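Local coordinates for conserved hypothetical protein TA1206 (Thermoplasma acidophilum, PDB 1QW2) that is of unknown function but belongs to the DUF1805 family and has a beta/alpha fold, at residues 70-78 and 88-96. Residues are numbered along the deposited sequence; the frame is centred on the assembly and turned at random.
Sequences DMLSAKVVE and INPGDVLRN
L94 holds its CG trans to the backbone N (chi1 -175°), and chi2 of 57° then turns CD2 to within 3.2 Å of M71 O. In V76, chi1 of 171° leaves CG2 beside the residue's own N, and this methyl lies 3.4 Å from D92 O. Between these two contacts the backbones form a single antiparallel beta bridge, with K75 and V93 as a non-hydrogen-bonded pair whose CA atoms are 4.3 Å apart. The evidence is the pair of reciprocal hydrogen bonds around it: L94 N donates to A74 O at 2.9 Å, and V76 N donates to D92 O at 2.7 Å. The bridge thus joins the exit of helix 68-73 to the entry of helix 94-97. At one end, a type II turn from N89 to D92 presents G91 N for a hydrogen bond to V76 O at 2.8 Å. That turn is braced by the D92 carboxylate, whose OD2 accepts a hydrogen bond from N89 N, met from above the carboxylate plane. At the other end, R95 N makes a hydrogen bond to L72 O. Side chains divide between two environments: V76, I88 and L94 pack on V60 of strand 59-61, whereas exposed K75 crosses V93 obliquely, its terminal NZ 3.7 Å from V93 CG2. M71 and L72 continue the apolar packing to I35 of strand 32-36, and the R95 guanidinium bonds through NH2 to N1 O of the second subunit. Near the root of that arginine, R95 CB stands 3.2 Å from L72 O, the same oxygen that accepts R95 N.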
ATOM      1  N   ASP A  70     -16.983 -10.617  -4.064  1.00 22.21           N
ATOM      2  CA  ASP A  70     -17.198 -11.226  -5.374  1.00 22.46           C
ATOM      3  C   ASP A  70     -16.224 -12.379  -5.587  1.00 21.07           C
ATOM      4  O   ASP A  70     -16.603 -13.443  -6.080  1.00 20.76           O
ATOM      5  CB  ASP A  70     -17.006 -10.204  -6.498  1.00 24.63           C
ATOM      6  CG  ASP A  70     -18.114  -9.171  -6.548  1.00 27.57           C
ATOM      7  OD1 ASP A  70     -19.291  -9.552  -6.398  1.00 30.16           O
ATOM      8  OD2 ASP A  70     -17.804  -7.981  -6.757  1.00 31.14           O
HETATM    9  N   MSE A  71     -14.966 -12.164  -5.216  1.00 20.09           N
HETATM   10  CA  MSE A  71     -13.946 -13.194  -5.379  1.00 18.00           C
HETATM   11  C   MSE A  71     -14.245 -14.456  -4.585  1.00 17.63           C
HETATM   12  O   MSE A  71     -14.157 -15.563  -5.112  1.00 17.05           O
HETATM   13  CB  MSE A  71     -12.571 -12.671  -4.961  1.00 19.95           C
HETATM   14  CG  MSE A  71     -11.939 -11.711  -5.939  1.00 19.55           C
HETATM   15 SE   MSE A  71     -10.077 -11.439  -5.500  1.00 20.09          SE
HETATM   16  CE  MSE A  71      -9.349 -13.026  -6.278  1.00 17.13           C
ATOM     17  N   LEU A  72     -14.593 -14.288  -3.313  1.00 17.96           N
ATOM     18  CA  LEU A  72     -14.884 -15.429  -2.455  1.00 18.23           C
ATOM     19  C   LEU A  72     -16.087 -16.238  -2.928  1.00 18.49           C
ATOM     20  O   LEU A  72     -16.153 -17.449  -2.707  1.00 18.62           O
ATOM     21  CB  LEU A  72     -15.108 -14.952  -1.017  1.00 19.55           C
ATOM     22  CG  LEU A  72     -13.879 -14.333  -0.346  1.00 21.06           C
ATOM     23  CD1 LEU A  72     -14.265 -13.786   1.021  1.00 21.74           C
ATOM     24  CD2 LEU A  72     -12.781 -15.379  -0.219  1.00 21.64           C
ATOM     25  N   SER A  73     -17.031 -15.571  -3.582  1.00 20.32           N
ATOM     26  CA  SER A  73     -18.231 -16.237  -4.078  1.00 21.55           C
ATOM     27  C   SER A  73     -18.088 -16.675  -5.532  1.00 21.59           C
ATOM     28  O   SER A  73     -18.971 -17.341  -6.074  1.00 23.57           O
ATOM     29  CB  SER A  73     -19.444 -15.311  -3.946  1.00 22.90           C
ATOM     30  OG  SER A  73     -19.672 -14.964  -2.592  1.00 27.16           O
ATOM     31  N   ALA A  74     -16.973 -16.314  -6.157  1.00 20.11           N
ATOM     32  CA  ALA A  74     -16.738 -16.668  -7.552  1.00 19.01           C
ATOM     33  C   ALA A  74     -16.232 -18.094  -7.715  1.00 17.34           C
ATOM     34  O   ALA A  74     -15.604 -18.653  -6.816  1.00 17.83           O
ATOM     35  CB  ALA A  74     -15.744 -15.697  -8.176  1.00 18.90           C
ATOM     36  N   LYS A  75     -16.515 -18.680  -8.873  1.00 17.45           N
ATOM     37  CA  LYS A  75     -16.067 -20.035  -9.152  1.00 16.92           C
ATOM     38  C   LYS A  75     -14.730 -19.996  -9.878  1.00 15.13           C
ATOM     39  O   LYS A  75     -14.503 -19.148 -10.745  1.00 15.74           O
ATOM     40  CB  LYS A  75     -17.100 -20.775 -10.005  1.00 19.45           C
ATOM     41  CG  LYS A  75     -18.458 -20.908  -9.340  1.00 22.46           C
ATOM     42  CD  LYS A  75     -19.418 -21.696 -10.209  1.00 26.68           C
ATOM     43  CE  LYS A  75     -20.801 -21.759  -9.576  1.00 28.61           C
ATOM     44  NZ  LYS A  75     -20.759 -22.364  -8.215  1.00 31.45           N
ATOM     45  N   VAL A  76     -13.843 -20.907  -9.496  1.00 13.27           N
ATOM     46  CA  VAL A  76     -12.529 -21.011 -10.107  1.00 11.95           C
ATOM     47  C   VAL A  76     -12.716 -21.304 -11.589  1.00 12.07           C
ATOM     48  O   VAL A  76     -13.401 -22.261 -11.944  1.00 12.57           O
ATOM     49  CB  VAL A  76     -11.723 -22.159  -9.469  1.00 12.30           C
ATOM     50  CG1 VAL A  76     -10.446 -22.416 -10.261  1.00 13.38           C
ATOM     51  CG2 VAL A  76     -11.397 -21.817  -8.025  1.00 14.18           C
ATOM     52  N   VAL A  77     -12.125 -20.480 -12.450  1.00 10.57           N
ATOM     53  CA  VAL A  77     -12.236 -20.695 -13.892  1.00 11.98           C
ATOM     54  C   VAL A  77     -11.053 -21.522 -14.380  1.00 12.56           C
ATOM     55  O   VAL A  77     -11.188 -22.383 -15.258  1.00 12.87           O
ATOM     56  CB  VAL A  77     -12.283 -19.352 -14.650  1.00 14.59           C
ATOM     57  CG1 VAL A  77     -12.344 -19.597 -16.151  1.00 17.37           C
ATOM     58  CG2 VAL A  77     -13.499 -18.553 -14.194  1.00 16.25           C
ATOM     59  N   GLU A  78      -9.891 -21.258 -13.796  1.00 12.24           N
ATOM     60  CA  GLU A  78      -8.671 -21.979 -14.121  1.00 11.90           C
ATOM     61  C   GLU A  78      -7.909 -22.250 -12.832  1.00 11.05           C
ATOM     62  O   GLU A  78      -7.860 -21.405 -11.944  1.00 11.22           O
ATOM     63  CB  GLU A  78      -7.783 -21.163 -15.055  1.00 12.72           C
ATOM     64  CG  GLU A  78      -8.239 -21.111 -16.490  1.00 14.88           C
ATOM     65  CD  GLU A  78      -7.252 -20.366 -17.357  1.00 15.47           C
ATOM     66  OE1 GLU A  78      -7.314 -19.121 -17.393  1.00 14.97           O
ATOM     67  OE2 GLU A  78      -6.398 -21.027 -17.986  1.00 18.65           O
ATOM     68  N   ILE A  88      -7.840 -28.633  -5.914  1.00 16.44           N
ATOM     69  CA  ILE A  88      -8.591 -27.501  -6.451  1.00 15.99           C
ATOM     70  C   ILE A  88      -8.843 -27.682  -7.943  1.00 16.49           C
ATOM     71  O   ILE A  88      -7.920 -27.942  -8.714  1.00 17.29           O
ATOM     72  CB  ILE A  88      -7.835 -26.173  -6.243  1.00 15.30           C
ATOM     73  CG1 ILE A  88      -7.557 -25.961  -4.753  1.00 15.42           C
ATOM     74  CG2 ILE A  88      -8.662 -25.014  -6.791  1.00 16.52           C
ATOM     75  CD1 ILE A  88      -6.714 -24.744  -4.458  1.00 16.84           C
ATOM     76  N   ASN A  89     -10.099 -27.544  -8.347  1.00 16.58           N
ATOM     77  CA  ASN A  89     -10.451 -27.693  -9.751  1.00 17.20           C
ATOM     78  C   ASN A  89     -11.400 -26.617 -10.237  1.00 15.52           C
ATOM     79  O   ASN A  89     -12.089 -25.968  -9.447  1.00 15.38           O
ATOM     80  CB  ASN A  89     -11.090 -29.061 -10.013  1.00 20.68           C
ATOM     81  CG  ASN A  89     -10.102 -30.205  -9.885  1.00 22.80           C
ATOM     82  OD1 ASN A  89      -9.999 -30.837  -8.838  1.00 27.23           O
ATOM     83  ND2 ASN A  89      -9.360 -30.466 -10.954  1.00 25.77           N
ATOM     84  N   PRO A  90     -11.436 -26.404 -11.559  1.00 14.99           N
ATOM     85  CA  PRO A  90     -12.320 -25.403 -12.153  1.00 14.78           C
ATOM     86  C   PRO A  90     -13.735 -25.745 -11.696  1.00 15.18           C
ATOM     87  O   PRO A  90     -14.125 -26.916 -11.702  1.00 15.12           O
ATOM     88  CB  PRO A  90     -12.136 -25.630 -13.649  1.00 16.80           C
ATOM     89  CG  PRO A  90     -10.723 -26.105 -13.747  1.00 16.85           C
ATOM     90  CD  PRO A  90     -10.607 -27.059 -12.589  1.00 16.86           C
ATOM     91  N   GLY A  91     -14.491 -24.735 -11.287  1.00 13.57           N
ATOM     92  CA  GLY A  91     -15.845 -24.978 -10.830  1.00 16.41           C
ATOM     93  C   GLY A  91     -15.997 -24.777  -9.335  1.00 16.52           C
ATOM     94  O   GLY A  91     -17.076 -24.423  -8.862  1.00 18.00           O
ATOM     95  N   ASP A  92     -14.923 -25.006  -8.587  1.00 15.76           N
ATOM     96  CA  ASP A  92     -14.966 -24.831  -7.139  1.00 15.89           C
ATOM     97  C   ASP A  92     -15.204 -23.371  -6.769  1.00 16.39           C
ATOM     98  O   ASP A  92     -14.698 -22.464  -7.429  1.00 15.58           O
ATOM     99  CB  ASP A  92     -13.651 -25.276  -6.485  1.00 16.39           C
ATOM    100  CG  ASP A  92     -13.462 -26.778  -6.501  1.00 18.98           C
ATOM    101  OD1 ASP A  92     -14.472 -27.506  -6.583  1.00 18.90           O
ATOM    102  OD2 ASP A  92     -12.300 -27.229  -6.410  1.00 17.62           O
ATOM    103  N   VAL A  93     -15.982 -23.145  -5.715  1.00 16.59           N
ATOM    104  CA  VAL A  93     -16.234 -21.788  -5.245  1.00 16.84           C
ATOM    105  C   VAL A  93     -15.005 -21.440  -4.407  1.00 15.57           C
ATOM    106  O   VAL A  93     -14.621 -22.199  -3.520  1.00 15.17           O
ATOM    107  CB  VAL A  93     -17.499 -21.714  -4.367  1.00 18.03           C
ATOM    108  CG1 VAL A  93     -17.707 -20.286  -3.872  1.00 19.84           C
ATOM    109  CG2 VAL A  93     -18.707 -22.190  -5.163  1.00 19.79           C
ATOM    110  N   LEU A  94     -14.386 -20.298  -4.692  1.00 14.92           N
ATOM    111  CA  LEU A  94     -13.172 -19.903  -3.982  1.00 15.22           C
ATOM    112  C   LEU A  94     -13.238 -20.044  -2.462  1.00 15.70           C
ATOM    113  O   LEU A  94     -12.318 -20.576  -1.844  1.00 16.26           O
ATOM    114  CB  LEU A  94     -12.784 -18.466  -4.353  1.00 15.58           C
ATOM    115  CG  LEU A  94     -11.458 -17.968  -3.772  1.00 16.28           C
ATOM    116  CD1 LEU A  94     -10.328 -18.890  -4.204  1.00 16.59           C
ATOM    117  CD2 LEU A  94     -11.189 -16.544  -4.242  1.00 16.09           C
ATOM    118  N   ARG A  95     -14.322 -19.572  -1.857  1.00 17.56           N
ATOM    119  CA  ARG A  95     -14.468 -19.656  -0.404  1.00 19.90           C
ATOM    120  C   ARG A  95     -14.301 -21.085   0.107  1.00 20.54           C
ATOM    121  O   ARG A  95     -13.794 -21.307   1.209  1.00 20.87           O
ATOM    122  CB  ARG A  95     -15.843 -19.123   0.013  1.00 23.05           C
ATOM    123  CG  ARG A  95     -16.045 -19.019   1.518  1.00 27.29           C
ATOM    124  CD  ARG A  95     -15.153 -17.944   2.128  1.00 31.10           C
ATOM    125  NE  ARG A  95     -15.324 -17.844   3.575  1.00 34.24           N
ATOM    126  CZ  ARG A  95     -14.986 -18.798   4.438  1.00 35.63           C
ATOM    127  NH1 ARG A  95     -14.452 -19.933   4.003  1.00 35.79           N
ATOM    128  NH2 ARG A  95     -15.182 -18.620   5.738  1.00 37.50           N
ATOM    129  N   ASN A  96     -14.716 -22.052  -0.706  1.00 20.62           N
ATOM    130  CA  ASN A  96     -14.641 -23.460  -0.333  1.00 21.52           C
ATOM    131  C   ASN A  96     -13.255 -24.091  -0.453  1.00 20.01           C
ATOM    132  O   ASN A  96     -13.033 -25.199   0.038  1.00 21.59           O
ATOM    133  CB  ASN A  96     -15.637 -24.270  -1.169  1.00 23.29           C
ATOM    134  CG  ASN A  96     -17.084 -23.909  -0.875  1.00 25.68           C
ATOM    135  OD1 ASN A  96     -17.999 -24.349  -1.574  1.00 27.80           O
ATOM    136  ND2 ASN A  96     -17.300 -23.111   0.165  1.00 26.60           N
TER